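Local coordinates for putative modulator of DNA gyrase (Bacteroides thetaiotaomicron, PDB 1VPB), which is a putative modulator of DNA gyrase of the PmbA/TldD family and probably acts as a metallopeptidase, at residues D107-L112 with A337-V342; S261-A266 with S277-K282; T329-T334 with P344-S349. All coordinates share one frame; numbering follows the deposited sequence. Where two conformers were deposited one is given.

Interaction 1: D107-L112 with A337-V342; sequences DEARVL and AKKMGV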
# COMPACT_ATOMS: atom_id res chain seq x y z
N ASP A 107 -9.20 -4.60 -28.11
CA ASP A 107 -10.40 -4.27 -27.31
C ASP A 107 -11.15 -3.12 -27.94
O ASP A 107 -10.75 -1.98 -27.82
CB ASP A 107 -9.98 -3.89 -25.93
CG ASP A 107 -11.17 -3.79 -24.98
OD1 ASP A 107 -12.30 -3.58 -25.46
OD2 ASP A 107 -10.99 -3.93 -23.78
N GLU A 108 -12.22 -3.45 -28.66
CA GLU A 108 -12.86 -2.45 -29.50
C GLU A 108 -13.69 -1.46 -28.72
O GLU A 108 -14.16 -0.44 -29.25
CB GLU A 108 -13.71 -3.14 -30.54
CG GLU A 108 -12.85 -3.84 -31.60
CD GLU A 108 -13.65 -4.37 -32.76
OE1 GLU A 108 -14.20 -3.56 -33.53
OE2 GLU A 108 -13.74 -5.59 -32.88
N ALA A 109 -13.87 -1.79 -27.47
CA ALA A 109 -14.59 -0.84 -26.56
C ALA A 109 -13.68 0.27 -26.05
O ALA A 109 -14.22 1.27 -25.48
CB ALA A 109 -15.23 -1.57 -25.43
N ARG A 110 -12.34 0.15 -26.20
CA ARG A 110 -11.40 1.19 -25.81
C ARG A 110 -11.39 2.21 -26.92
O ARG A 110 -10.69 2.10 -27.93
CB ARG A 110 -9.95 0.63 -25.54
CG ARG A 110 -9.83 -0.21 -24.30
CD ARG A 110 -9.84 0.60 -23.04
NE ARG A 110 -9.66 -0.25 -21.91
CZ ARG A 110 -9.87 0.14 -20.65
NH1 ARG A 110 -10.27 1.35 -20.37
NH2 ARG A 110 -9.68 -0.73 -19.69
N VAL A 111 -12.22 3.25 -26.74
CA VAL A 111 -12.35 4.33 -27.67
C VAL A 111 -12.24 5.66 -26.93
O VAL A 111 -12.34 5.73 -25.74
CB VAL A 111 -13.70 4.28 -28.43
CG1 VAL A 111 -13.79 3.01 -29.27
CG2 VAL A 111 -14.85 4.42 -27.45
N LEU A 112 -11.95 6.70 -27.69
CA LEU A 112 -11.94 8.05 -27.11
C LEU A 112 -13.38 8.49 -26.96
O LEU A 112 -14.29 8.03 -27.66
CB LEU A 112 -11.17 9.02 -28.01
CG LEU A 112 -9.63 8.84 -28.16
CD1 LEU A 112 -8.98 10.00 -28.86
CD2 LEU A 112 -9.01 8.64 -26.87
N ALA A 337 -19.48 2.36 -20.53
CA ALA A 337 -20.68 2.73 -21.26
C ALA A 337 -20.78 1.91 -22.57
O ALA A 337 -21.81 1.31 -22.87
CB ALA A 337 -20.73 4.23 -21.55
N LYS A 338 -19.68 1.86 -23.32
CA LYS A 338 -19.67 1.11 -24.58
C LYS A 338 -19.93 -0.38 -24.36
O LYS A 338 -20.74 -0.99 -25.10
CB LYS A 338 -18.36 1.34 -25.33
CG LYS A 338 -18.40 0.88 -26.79
CD LYS A 338 -17.34 1.50 -27.59
CE LYS A 338 -17.22 0.90 -29.00
NZ LYS A 338 -18.51 1.14 -29.77
N LYS A 339 -19.33 -0.95 -23.33
CA LYS A 339 -19.52 -2.36 -23.03
C LYS A 339 -20.93 -2.71 -22.63
O LYS A 339 -21.45 -3.78 -22.99
CB LYS A 339 -18.58 -2.81 -21.93
CG LYS A 339 -17.15 -2.71 -22.33
CD LYS A 339 -16.25 -3.32 -21.33
CE LYS A 339 -15.95 -4.76 -21.61
NZ LYS A 339 -14.88 -5.18 -20.64
N MET A 340 -21.55 -1.82 -21.89
CA MET A 340 -22.87 -2.06 -21.39
C MET A 340 -23.95 -1.64 -22.36
O MET A 340 -25.11 -2.00 -22.16
CB MET A 340 -23.05 -1.33 -20.06
CG MET A 340 -22.26 -2.00 -18.95
SD MET A 340 -22.75 -1.56 -17.30
CE MET A 340 -22.00 0.00 -17.27
N GLY A 341 -23.59 -0.85 -23.36
CA GLY A 341 -24.53 -0.31 -24.30
C GLY A 341 -25.42 0.75 -23.71
O GLY A 341 -26.63 0.80 -23.98
N VAL A 342 -24.84 1.61 -22.87
CA VAL A 342 -25.62 2.66 -22.20
C VAL A 342 -24.85 3.97 -22.36
O VAL A 342 -23.74 3.98 -22.89
CB VAL A 342 -25.83 2.37 -20.74
CG1 VAL A 342 -26.57 1.05 -20.50
CG2 VAL A 342 -24.48 2.35 -20.00
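D107 OD1 is gripped by one bond, and its partner oxygen OD2 by another. OD1 accepts from the backbone N of A109 two residues on, at 3.1 Å, which makes an Asx turn; the N-H comes from above the carboxylate plane, and the bond is bent, with an angle of 142° at the hydrogen. OD2 accepts from the hydroxyl of Y335, a residue of helix 334-340 that also bonds K339 NZ. CG of D107 stands anti to its backbone N (chi1 -169°), and from there the carboxylate can reach both partners. A type I turn from D107 to R110, closed by the bond from R110 N to D107 O, starts at the same aspartate and carries A109 toward the helix.

Between the two segments themselves the meeting is nearly all aliphatic. A109 points its methyl at the helix and sets CB 3.8 Å from CG of K339. K338 lies along the turn instead: its CG is anti to the backbone N, the chain stays extended as far as CE and bends only at chi4 (63°). CD passes 3.8 Å from A109 CA, and CE comes to 3.3 Å from the carbonyl O of E108. V111 crosses this lysine at about a right angle, with CG2 3.8 Å from K338 CD. The helix stops just beyond, in a Schellman motif with G341 as C-prime residue.

No hydrogen bond runs directly between the two segments. The lysines work here as hydrocarbon, and polar linkage passes through Y335, whose hydroxyl joins D107 to K339; the two charged ends, OD2 and NZ, stay 5.2 Å apart, so any direct attraction between them is probably modest at this partly exposed surface.

Interaction 2: S261-A266 with S277-K282; sequences SPMISA and SFLLNK
Two first torsions set up this contact. F278 has CG in the crowded position between its backbone N and carbonyl carbon (chi1 62°), which turns the ring toward P262, M263 and A266. S277 has OG anti to its own N (chi1 166°), directed at A266 O. M263 completes the approach: with CG anti to the carbonyl carbon and a bend at chi2, its sulfur reaches the edge of the phenyl ring, while the bend at chi3 turns only the CE methyl, toward L279 CD1.

The ring is met on a face and at its edge. Over one face sits the methyl of A266, a CH-pi contact 4.1 Å from the F278 centroid to A266 CB, displaced somewhat toward the rim. In the ring plane lies M263 SD, 3.6 Å from F278 CE2, an edge-on Met-aromatic contact with the two side chains crossing at about a right angle. L279 fills in beside the alanine, its CG 3.8 Å from A266 CB, and its CD1 lies 3.6 Å from the carbonyl O of M263. A266 CB thus touches a ring face and, next to it, the leucine branch.

The polar clasp is S277 OG, which donates to A266 O at 2.6 Å, in the carbonyl plane and on a lone pair. S277 OG itself accepts from L279 N at 3.1 Å, so the hydroxyl is gripped twice, and its rotation is probably well fixed in this buried setting. L416 and I417 of helix 416-421 pack against F278 as well.

A type II turn from L279 to K282 follows. The motif is an ST turn set on the type I turn S277-L280, its serine also tying the loop after helix 269-273 to the region of helix 256-265, within the C-terminal domain of the PmbA/TldD fold.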
# COMPACT_ATOMS: atom_id res chain seq x y z
N SER A 261 -19.47 5.18 1.60
CA SER A 261 -18.45 4.75 0.63
C SER A 261 -18.84 3.50 -0.20
O SER A 261 -18.75 3.56 -1.40
CB SER A 261 -17.12 4.50 1.36
OG SER A 261 -16.14 4.23 0.40
N PRO A 262 -19.29 2.41 0.41
CA PRO A 262 -19.68 1.25 -0.39
C PRO A 262 -20.86 1.47 -1.29
O PRO A 262 -20.99 0.79 -2.32
CB PRO A 262 -19.95 0.17 0.64
CG PRO A 262 -20.07 0.82 1.91
CD PRO A 262 -19.36 2.12 1.85
N MET A 263 -21.72 2.43 -0.96
CA MET A 263 -22.83 2.76 -1.85
C MET A 263 -22.25 3.43 -3.09
O MET A 263 -22.67 3.16 -4.22
CB MET A 263 -23.79 3.73 -1.16
CG MET A 263 -24.48 3.16 0.07
SD MET A 263 -25.78 1.96 -0.24
CE MET A 263 -27.10 2.94 -0.81
N ILE A 264 -21.28 4.30 -2.89
CA ILE A 264 -20.70 5.02 -4.02
C ILE A 264 -19.89 4.06 -4.91
O ILE A 264 -19.95 4.15 -6.11
CB ILE A 264 -19.82 6.14 -3.52
CG1 ILE A 264 -20.68 7.09 -2.66
CG2 ILE A 264 -19.13 6.89 -4.66
CD1 ILE A 264 -21.85 7.64 -3.31
N SER A 265 -19.21 3.10 -4.30
CA SER A 265 -18.48 2.08 -5.09
C SER A 265 -19.41 1.30 -5.99
O SER A 265 -19.08 0.99 -7.14
CB SER A 265 -17.73 1.14 -4.16
OG SER A 265 -16.72 1.80 -3.42
N ALA A 266 -20.61 1.02 -5.50
CA ALA A 266 -21.61 0.27 -6.23
C ALA A 266 -22.15 1.01 -7.44
O ALA A 266 -22.81 0.45 -8.30
CB ALA A 266 -22.73 -0.14 -5.31
N SER A 277 -22.37 -5.40 -8.25
CA SER A 277 -22.90 -4.20 -7.62
C SER A 277 -24.28 -4.45 -7.13
O SER A 277 -25.18 -4.81 -7.89
CB SER A 277 -22.90 -3.01 -8.58
OG SER A 277 -23.73 -1.98 -8.02
N PHE A 278 -24.48 -4.25 -5.83
CA PHE A 278 -25.82 -4.42 -5.26
C PHE A 278 -26.80 -3.30 -5.64
O PHE A 278 -27.98 -3.34 -5.25
CB PHE A 278 -25.74 -4.56 -3.74
CG PHE A 278 -25.17 -3.35 -3.00
CD1 PHE A 278 -23.80 -3.24 -2.76
CD2 PHE A 278 -26.01 -2.33 -2.50
CE1 PHE A 278 -23.26 -2.15 -2.06
CE2 PHE A 278 -25.44 -1.21 -1.83
CZ PHE A 278 -24.10 -1.14 -1.60
N LEU A 279 -26.28 -2.28 -6.33
CA LEU A 279 -27.12 -1.23 -6.89
C LEU A 279 -27.42 -1.39 -8.39
O LEU A 279 -28.06 -0.54 -8.99
CB LEU A 279 -26.50 0.14 -6.60
CG LEU A 279 -26.44 0.42 -5.08
CD1 LEU A 279 -25.92 1.84 -4.87
CD2 LEU A 279 -27.76 0.27 -4.46
N LEU A 280 -27.05 -2.53 -8.97
CA LEU A 280 -27.36 -2.79 -10.36
C LEU A 280 -28.87 -2.83 -10.44
O LEU A 280 -29.53 -3.37 -9.53
CB LEU A 280 -26.78 -4.14 -10.76
CG LEU A 280 -26.97 -4.58 -12.21
CD1 LEU A 280 -26.12 -3.76 -13.16
CD2 LEU A 280 -26.64 -6.08 -12.27
N ASN A 281 -29.43 -2.26 -11.50
CA ASN A 281 -30.89 -2.26 -11.74
C ASN A 281 -31.71 -1.47 -10.71
O ASN A 281 -32.89 -1.73 -10.53
CB ASN A 281 -31.46 -3.69 -11.83
CG ASN A 281 -30.87 -4.49 -12.97
OD1 ASN A 281 -30.47 -3.94 -14.02
ND2 ASN A 281 -30.81 -5.81 -12.78
N LYS A 282 -31.08 -0.55 -10.02
CA LYS A 282 -31.81 0.27 -9.04
C LYS A 282 -31.95 1.73 -9.49
O LYS A 282 -32.50 2.55 -8.74
CB LYS A 282 -31.08 0.24 -7.72
CG LYS A 282 -30.85 -1.14 -7.09
CD LYS A 282 -32.06 -1.92 -6.86
CE LYS A 282 -31.65 -3.22 -6.16
NZ LYS A 282 -32.61 -4.29 -6.48

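Interaction 3: T329-T334 with P344-S349; sequences TYFIDT and PTISGS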
# COMPACT_ATOMS: atom_id res chain seq x y z
N THR A 329 -28.15 8.56 -10.44
CA THR A 329 -26.89 8.55 -11.20
C THR A 329 -26.09 7.28 -11.01
O THR A 329 -25.95 6.80 -9.88
CB THR A 329 -26.01 9.72 -10.72
OG1 THR A 329 -26.64 10.95 -11.06
CG2 THR A 329 -24.69 9.78 -11.48
N TYR A 330 -25.51 6.78 -12.12
CA TYR A 330 -24.35 5.90 -12.04
C TYR A 330 -23.15 6.68 -12.58
O TYR A 330 -23.31 7.66 -13.34
CB TYR A 330 -24.59 4.69 -12.91
CG TYR A 330 -25.63 3.70 -12.48
CD1 TYR A 330 -25.69 3.22 -11.18
CD2 TYR A 330 -26.47 3.13 -13.41
CE1 TYR A 330 -26.62 2.21 -10.81
CE2 TYR A 330 -27.39 2.16 -13.04
CZ TYR A 330 -27.46 1.71 -11.75
OH TYR A 330 -28.41 0.73 -11.43
N PHE A 331 -21.93 6.23 -12.24
CA PHE A 331 -20.70 6.86 -12.65
C PHE A 331 -20.04 5.96 -13.69
O PHE A 331 -19.32 5.06 -13.32
CB PHE A 331 -19.79 7.14 -11.47
CG PHE A 331 -20.31 8.22 -10.58
CD1 PHE A 331 -20.23 9.54 -10.99
CD2 PHE A 331 -20.90 7.93 -9.36
CE1 PHE A 331 -20.76 10.55 -10.21
CE2 PHE A 331 -21.44 8.97 -8.59
CZ PHE A 331 -21.37 10.25 -9.03
N ILE A 332 -20.37 6.22 -14.95
CA ILE A 332 -20.01 5.33 -16.07
C ILE A 332 -19.07 6.02 -17.03
O ILE A 332 -19.45 7.02 -17.63
CB ILE A 332 -21.23 4.88 -16.77
CG1 ILE A 332 -22.21 4.23 -15.77
CG2 ILE A 332 -20.87 3.77 -17.77
CD1 ILE A 332 -23.46 3.80 -16.38
N ASP A 333 -17.85 5.52 -17.15
CA ASP A 333 -16.94 6.11 -18.12
C ASP A 333 -17.21 5.59 -19.54
O ASP A 333 -18.11 4.76 -19.80
CB ASP A 333 -15.48 5.90 -17.71
CG ASP A 333 -15.00 4.49 -17.92
OD1 ASP A 333 -15.83 3.56 -18.14
OD2 ASP A 333 -13.81 4.24 -17.76
N THR A 334 -16.41 6.07 -20.48
CA THR A 334 -16.67 5.83 -21.90
C THR A 334 -16.59 4.32 -22.17
O THR A 334 -17.45 3.75 -22.84
CB THR A 334 -15.67 6.62 -22.75
OG1 THR A 334 -15.91 8.04 -22.58
CG2 THR A 334 -15.90 6.40 -24.24
N PRO A 344 -22.68 7.12 -21.26
CA PRO A 344 -21.69 7.46 -20.26
C PRO A 344 -22.14 8.70 -19.51
O PRO A 344 -22.89 9.53 -20.04
CB PRO A 344 -20.43 7.78 -21.10
CG PRO A 344 -20.96 8.19 -22.43
CD PRO A 344 -22.26 7.51 -22.61
N THR A 345 -21.62 8.86 -18.29
CA THR A 345 -21.85 10.03 -17.46
C THR A 345 -20.58 10.77 -17.11
O THR A 345 -20.21 11.77 -17.76
CB THR A 345 -22.73 9.64 -16.19
OG1 THR A 345 -22.11 8.58 -15.41
CG2 THR A 345 -24.03 9.11 -16.61
N ILE A 346 -19.86 10.28 -16.11
CA ILE A 346 -18.57 10.75 -15.75
C ILE A 346 -17.94 9.56 -15.02
O ILE A 346 -18.65 8.76 -14.44
CB ILE A 346 -18.64 12.03 -14.85
CG1 ILE A 346 -17.26 12.73 -14.70
CG2 ILE A 346 -19.24 11.73 -13.51
CD1 ILE A 346 -16.86 13.54 -15.86
N SER A 347 -16.62 9.51 -15.01
CA SER A 347 -15.90 8.34 -14.46
C SER A 347 -16.02 8.19 -12.96
O SER A 347 -15.91 7.09 -12.38
CB SER A 347 -14.45 8.40 -14.87
OG SER A 347 -13.84 9.52 -14.30
N GLY A 348 -16.28 9.29 -12.27
CA GLY A 348 -16.46 9.22 -10.81
C GLY A 348 -16.92 10.57 -10.26
O GLY A 348 -16.89 11.60 -10.97
N SER A 349 -17.36 10.53 -9.02
CA SER A 349 -17.76 11.77 -8.32
C SER A 349 -16.58 12.66 -8.02
O SER A 349 -15.43 12.23 -8.10
CB SER A 349 -18.47 11.42 -7.01
OG SER A 349 -17.65 10.66 -6.15
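F331 lays one face of its ring over the backbone of S349, whose N sits 3.5 Å above the ring plane toward the rim, while T329 CG2 lies over the opposite face. CG of F331 is anti to its carbonyl carbon (chi1 -70°), so the ring runs alongside I346, pointing the same way, and CD1 comes 3.5 Å from I346 CG2. S349 CB closes on the tip of the ring, 3.7 Å from CZ. A smaller residue such as an alanine here would remove these ring contacts and would probably loosen the packing of I346 and the S349 backbone against the 329-334 segment.

T345 is the polar pivot. Its OG1, in the crowded position between backbone N and carbonyl carbon (chi1 57°), donates to Y330 O at 2.6 Å, approaching from above that carbonyl plane. It also accepts from I332 N at 3.0 Å in an almost straight bond of 172°. Next to it T345 N donates to I332 O at 2.9 Å, within the carbonyl plane. Two hydrogen bonds on OG1 and one on N thus lock the threonine onto consecutive peptides.

P344 rests its CB against I332 O, and D333 meets S347 CB to CB at 3.9 Å. The carboxylate of D333 turns elsewhere, its OD1 accepting from N336 N, and S347 OG bonds D310. D333 is therefore the N-cap of helix 334-340, and T345 bonds the chain entering that helix to the chain leaving it, between strands 326-327 and 352-354 of one mixed sheet.

In the fold
Interactions 1 and 3 share helix 334-340: interaction 3 joins the chain on its two flanks, and interaction 1 packs K338 and K339 of it against the loop after helix 87-101. Their centres are 13 Å apart and they touch, A337 N lying 3.4 Å from I332 CG2. Interactions 2 and 3, also 13 Å between centres, meet through Y330, whose OH lies 2.8 Å from L279 O, a probable hydrogen bond. Interactions 1 and 2 do not touch; their centres are 21 Å apart and their nearest atoms about 6 Å. Interaction 3 thus bridges the other two, from a buried site at helix 256-265 to a surface contact.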